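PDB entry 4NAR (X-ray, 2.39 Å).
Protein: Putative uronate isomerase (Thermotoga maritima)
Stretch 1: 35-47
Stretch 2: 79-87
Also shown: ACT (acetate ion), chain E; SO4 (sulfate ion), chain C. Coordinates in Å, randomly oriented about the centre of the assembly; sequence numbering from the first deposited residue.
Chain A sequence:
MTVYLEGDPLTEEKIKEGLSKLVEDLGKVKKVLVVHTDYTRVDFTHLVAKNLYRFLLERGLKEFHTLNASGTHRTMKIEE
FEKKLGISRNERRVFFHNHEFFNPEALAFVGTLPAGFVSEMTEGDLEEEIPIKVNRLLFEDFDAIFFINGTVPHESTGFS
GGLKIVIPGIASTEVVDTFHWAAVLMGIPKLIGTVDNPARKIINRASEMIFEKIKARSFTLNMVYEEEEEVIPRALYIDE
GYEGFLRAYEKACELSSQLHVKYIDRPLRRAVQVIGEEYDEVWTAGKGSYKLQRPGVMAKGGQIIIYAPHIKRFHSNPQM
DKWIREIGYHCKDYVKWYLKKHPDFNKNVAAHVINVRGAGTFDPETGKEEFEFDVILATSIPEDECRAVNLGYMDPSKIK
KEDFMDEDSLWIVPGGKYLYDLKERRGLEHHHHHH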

# COMPACT_ATOMS: atom_id res chain seq x y z
N VAL A 35 -9.60 4.85 11.79
CA VAL A 35 -8.85 3.90 10.99
C VAL A 35 -7.67 4.65 10.34
O VAL A 35 -7.88 5.68 9.68
CB VAL A 35 -9.76 3.20 9.93
CG1 VAL A 35 -8.97 2.21 9.10
CG2 VAL A 35 -10.94 2.49 10.62
N HIS A 36 -6.45 4.14 10.54
CA HIS A 36 -5.24 4.85 10.12
C HIS A 36 -4.25 3.93 9.42
O HIS A 36 -4.37 2.70 9.50
CB HIS A 36 -4.53 5.49 11.34
CG HIS A 36 -4.21 4.50 12.43
ND1 HIS A 36 -3.04 3.77 12.46
CD2 HIS A 36 -4.93 4.12 13.52
CE1 HIS A 36 -3.05 2.97 13.52
NE2 HIS A 36 -4.18 3.17 14.18
N THR A 37 -3.27 4.54 8.74
CA THR A 37 -2.18 3.82 8.09
C THR A 37 -1.21 3.28 9.13
O THR A 37 -1.28 3.65 10.33
CB THR A 37 -1.42 4.76 7.10
OG1 THR A 37 -0.84 5.86 7.82
CG2 THR A 37 -2.36 5.31 6.02
N ASP A 38 -0.29 2.41 8.71
CA ASP A 38 0.61 1.76 9.67
C ASP A 38 2.03 2.34 9.59
O ASP A 38 2.26 3.32 8.87
CB ASP A 38 0.61 0.24 9.52
CG ASP A 38 1.14 -0.22 8.16
OD1 ASP A 38 1.43 0.68 7.33
OD2 ASP A 38 1.25 -1.46 7.92
N TYR A 39 2.97 1.74 10.34
CA TYR A 39 4.36 2.23 10.45
C TYR A 39 5.01 2.31 9.06
O TYR A 39 6.03 2.97 8.87
CB TYR A 39 5.19 1.30 11.36
CG TYR A 39 5.52 -0.03 10.70
CD1 TYR A 39 4.61 -1.08 10.71
CD2 TYR A 39 6.73 -0.22 10.02
CE1 TYR A 39 4.89 -2.29 10.09
CE2 TYR A 39 7.02 -1.42 9.39
CZ TYR A 39 6.10 -2.46 9.43
OH TYR A 39 6.37 -3.66 8.81
N THR A 40 4.39 1.60 8.12
CA THR A 40 4.86 1.46 6.75
C THR A 40 4.63 2.75 5.95
O THR A 40 5.31 3.00 4.94
CB THR A 40 4.16 0.22 6.10
OG1 THR A 40 5.08 -0.87 5.99
CG2 THR A 40 3.49 0.54 4.76
N ARG A 41 3.69 3.57 6.40
CA ARG A 41 3.38 4.83 5.72
C ARG A 41 3.96 6.04 6.45
O ARG A 41 3.56 6.35 7.58
CB ARG A 41 1.87 5.02 5.58
CG ARG A 41 1.21 3.95 4.72
CD ARG A 41 1.41 4.26 3.25
NE ARG A 41 0.55 3.41 2.44
CZ ARG A 41 -0.71 3.70 2.11
NH1 ARG A 41 -1.28 4.84 2.52
NH2 ARG A 41 -1.40 2.84 1.36
N VAL A 42 4.89 6.73 5.80
CA VAL A 42 5.41 7.98 6.33
C VAL A 42 4.55 9.13 5.78
O VAL A 42 4.62 9.46 4.59
CB VAL A 42 6.92 8.17 6.00
CG1 VAL A 42 7.52 9.33 6.82
CG2 VAL A 42 7.67 6.87 6.30
N ASP A 43 3.75 9.73 6.66
CA ASP A 43 2.78 10.74 6.27
C ASP A 43 2.55 11.70 7.43
O ASP A 43 3.30 11.67 8.42
CB ASP A 43 1.46 10.09 5.82
CG ASP A 43 0.84 9.15 6.88
OD1 ASP A 43 0.85 9.46 8.11
OD2 ASP A 43 0.31 8.08 6.48
N PHE A 44 1.50 12.53 7.36
CA PHE A 44 1.24 13.46 8.45
C PHE A 44 0.00 13.12 9.31
O PHE A 44 -0.65 14.01 9.89
CB PHE A 44 1.24 14.93 7.97
CG PHE A 44 0.23 15.23 6.88
CD1 PHE A 44 -0.99 15.82 7.18
CD2 PHE A 44 0.52 14.94 5.56
CE1 PHE A 44 -1.91 16.10 6.16
CE2 PHE A 44 -0.39 15.21 4.54
CZ PHE A 44 -1.60 15.80 4.84
N THR A 45 -0.29 11.82 9.41
CA THR A 45 -1.37 11.33 10.27
C THR A 45 -1.38 12.00 11.64
O THR A 45 -2.42 12.45 12.12
CB THR A 45 -1.30 9.81 10.50
OG1 THR A 45 -1.38 9.12 9.25
CG2 THR A 45 -2.41 9.37 11.45
N HIS A 46 -0.20 12.07 12.25
CA HIS A 46 -0.05 12.60 13.60
C HIS A 46 -0.65 14.01 13.77
O HIS A 46 -1.22 14.31 14.82
CB HIS A 46 1.42 12.55 14.07
CG HIS A 46 2.34 13.47 13.32
ND1 HIS A 46 2.97 14.54 13.92
CD2 HIS A 46 2.77 13.44 12.03
CE1 HIS A 46 3.73 15.15 13.02
NE2 HIS A 46 3.63 14.51 11.88
N LEU A 47 -0.53 14.85 12.73
CA LEU A 47 -1.15 16.17 12.75
C LEU A 47 -2.67 16.07 12.66
O LEU A 47 -3.39 16.91 13.20
CB LEU A 47 -0.63 17.04 11.59
CG LEU A 47 0.83 17.52 11.53
CD1 LEU A 47 1.07 18.30 10.23
CD2 LEU A 47 1.22 18.38 12.73
N GLU A 79 3.63 1.63 21.26
CA GLU A 79 4.48 2.79 21.05
C GLU A 79 4.38 3.33 19.61
O GLU A 79 4.36 4.54 19.39
CB GLU A 79 5.92 2.49 21.45
CG GLU A 79 6.94 3.06 20.50
CD GLU A 79 7.43 2.03 19.50
OE1 GLU A 79 7.39 0.82 19.81
OE2 GLU A 79 7.88 2.44 18.40
N GLU A 80 4.29 2.42 18.63
CA GLU A 80 4.14 2.82 17.23
C GLU A 80 2.80 3.52 16.94
O GLU A 80 2.75 4.44 16.11
CB GLU A 80 4.34 1.63 16.29
CG GLU A 80 5.71 0.97 16.39
CD GLU A 80 5.84 -0.22 15.46
OE1 GLU A 80 6.66 -0.15 14.52
OE2 GLU A 80 5.12 -1.24 15.66
N PHE A 81 1.72 3.10 17.61
CA PHE A 81 0.44 3.81 17.50
C PHE A 81 0.62 5.24 17.98
O PHE A 81 0.13 6.18 17.35
CB PHE A 81 -0.67 3.16 18.35
CG PHE A 81 -1.26 1.89 17.75
CD1 PHE A 81 -2.35 1.95 16.88
CD2 PHE A 81 -0.76 0.64 18.10
CE1 PHE A 81 -2.92 0.77 16.34
CE2 PHE A 81 -1.33 -0.55 17.57
CZ PHE A 81 -2.40 -0.48 16.69
N GLU A 82 1.29 5.38 19.12
CA GLU A 82 1.56 6.69 19.70
C GLU A 82 2.28 7.59 18.71
O GLU A 82 1.87 8.72 18.49
CB GLU A 82 2.42 6.56 20.96
CG GLU A 82 1.77 5.79 22.09
CD GLU A 82 2.63 5.78 23.35
OE1 GLU A 82 3.41 4.82 23.52
OE2 GLU A 82 2.52 6.71 24.16
N LYS A 83 3.36 7.07 18.12
CA LYS A 83 4.11 7.82 17.13
C LYS A 83 3.24 8.19 15.94
O LYS A 83 3.26 9.34 15.47
CB LYS A 83 5.37 7.06 16.68
CG LYS A 83 6.09 7.73 15.48
CD LYS A 83 7.58 7.42 15.42
CE LYS A 83 7.87 5.96 15.02
NZ LYS A 83 9.33 5.70 14.80
N LYS A 84 2.47 7.23 15.45
CA LYS A 84 1.63 7.44 14.26
C LYS A 84 0.52 8.47 14.49
O LYS A 84 0.20 9.29 13.61
CB LYS A 84 1.01 6.12 13.80
CG LYS A 84 -0.01 6.26 12.69
CD LYS A 84 0.60 6.99 11.50
CE LYS A 84 0.70 6.05 10.33
NZ LYS A 84 2.07 5.74 9.96
N LEU A 85 -0.07 8.44 15.68
CA LEU A 85 -1.26 9.24 15.93
C LEU A 85 -0.94 10.56 16.61
O LEU A 85 -1.72 11.53 16.53
CB LEU A 85 -2.26 8.43 16.76
CG LEU A 85 -2.73 7.16 16.03
CD1 LEU A 85 -3.66 6.28 16.89
CD2 LEU A 85 -3.40 7.55 14.69
N GLY A 86 0.23 10.61 17.27
CA GLY A 86 0.59 11.72 18.11
C GLY A 86 -0.29 11.76 19.35
O GLY A 86 -0.58 12.83 19.89
N ILE A 87 -0.74 10.58 19.79
CA ILE A 87 -1.59 10.46 20.97
C ILE A 87 -0.96 9.48 21.97
O ILE A 87 -0.47 8.42 21.58
CB ILE A 87 -3.00 9.97 20.58
CG1 ILE A 87 -3.60 10.86 19.48
CG2 ILE A 87 -3.92 9.93 21.81
CD1 ILE A 87 -5.04 10.48 19.07
C ACT E . -4.09 3.62 2.28
O ACT E . -3.96 3.36 1.07
OXT ACT E . -4.31 4.82 2.52
CH3 ACT E . -3.97 2.55 3.33
S SO4 C . 0.94 0.03 0.76
O1 SO4 C . -0.21 0.88 0.39
O2 SO4 C . 0.82 -0.38 2.17
O3 SO4 C . 1.03 -1.19 -0.07
O4 SO4 C . 2.15 0.83 0.58
O HOH W 1 2.92 8.56 9.51

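How does His 36 meet the helix? Its CA-to-CB bond points toward stretch 2. The imidazole settles among three helix side chains. Leu 85 CD2 lies over one face, 4.1 Å from the centroid of the His 36 ring, a CH-pi contact that sets a methyl against the pi cloud. Phe 81 meets the ring at its edge: His 36 NE2 is 3.5 Å from Phe 81 CE1, and the two planes stand at 84°, rim to rim, so neither ring covers the other. The imidazole is also held from its own side, because His 36 ND1 donates to Thr 37 O at 2.8 Å.

What does the turn that follows offer to the helix? Asp 38 to Arg 41 form a type I beta turn, closed by a hydrogen bond from Arg 41 N to Asp 38 O of 2.9 Å. Carbonyl oxygens at both ends of this turn are reached by one cation. Lys 84 NZ donates to Asp 38 O at 2.7 Å and to Arg 41 O at 2.9 Å, so a buried ammonium group finds partners in backbone dipoles. To get there the side chain departs from extended geometry, with chi2 near 56° and the last two angles between wells, and Lys 84 CE passes 3.0 Å from Thr 37 OG1. Lys 84 has the largest area covered across the contact. The guanidinium of Arg 41 binds a sulfate and an acetate, both probably from the crystallisation liquor.

Does Asp 43 complete the lysine's surroundings with a salt bridge? The charges are opposite, but Asp 43 OD1 lies 4.3 Å from Lys 84 NZ, beyond salt-bridge range. Water 1 fills the gap instead: it accepts from Lys 84 NZ at 3.0 Å and lies 2.7 Å from Asp 43 OD1, where it can donate. The carboxylate meanwhile organises its own loop. Asp 43 OD2 accepts from Thr 37 OG1 at 2.8 Å, and Asp 43 OD1 accepts from Thr 45 N at 2.9 Å and from Thr 45 OG1 at 2.5 Å, tying the loop to the start of the next helix.

How do the two backbones come together at the far end? Thr 45 points its CB toward stretch 2, placing Thr 45 CG2 3.4 Å from Lys 84 O and 3.8 Å from Leu 85 CD2, a contact made by packing. One residue on, the chains nearly touch, with His 46 CA and Leu 85 CA 4.3 Å apart. His 46 N comes within 3.1 Å of Lys 84 O, yet the angle is too poor for a hydrogen bond; a CA-H...O contact of 3.5 Å from His 46 CA to Leu 85 O is what the geometry supports. Gly 86 then leaves the helix with positive phi, a conformation that favours glycine, and an ideal CB on Gly 86 would sit tightly, 3.3 Å from His 46 O.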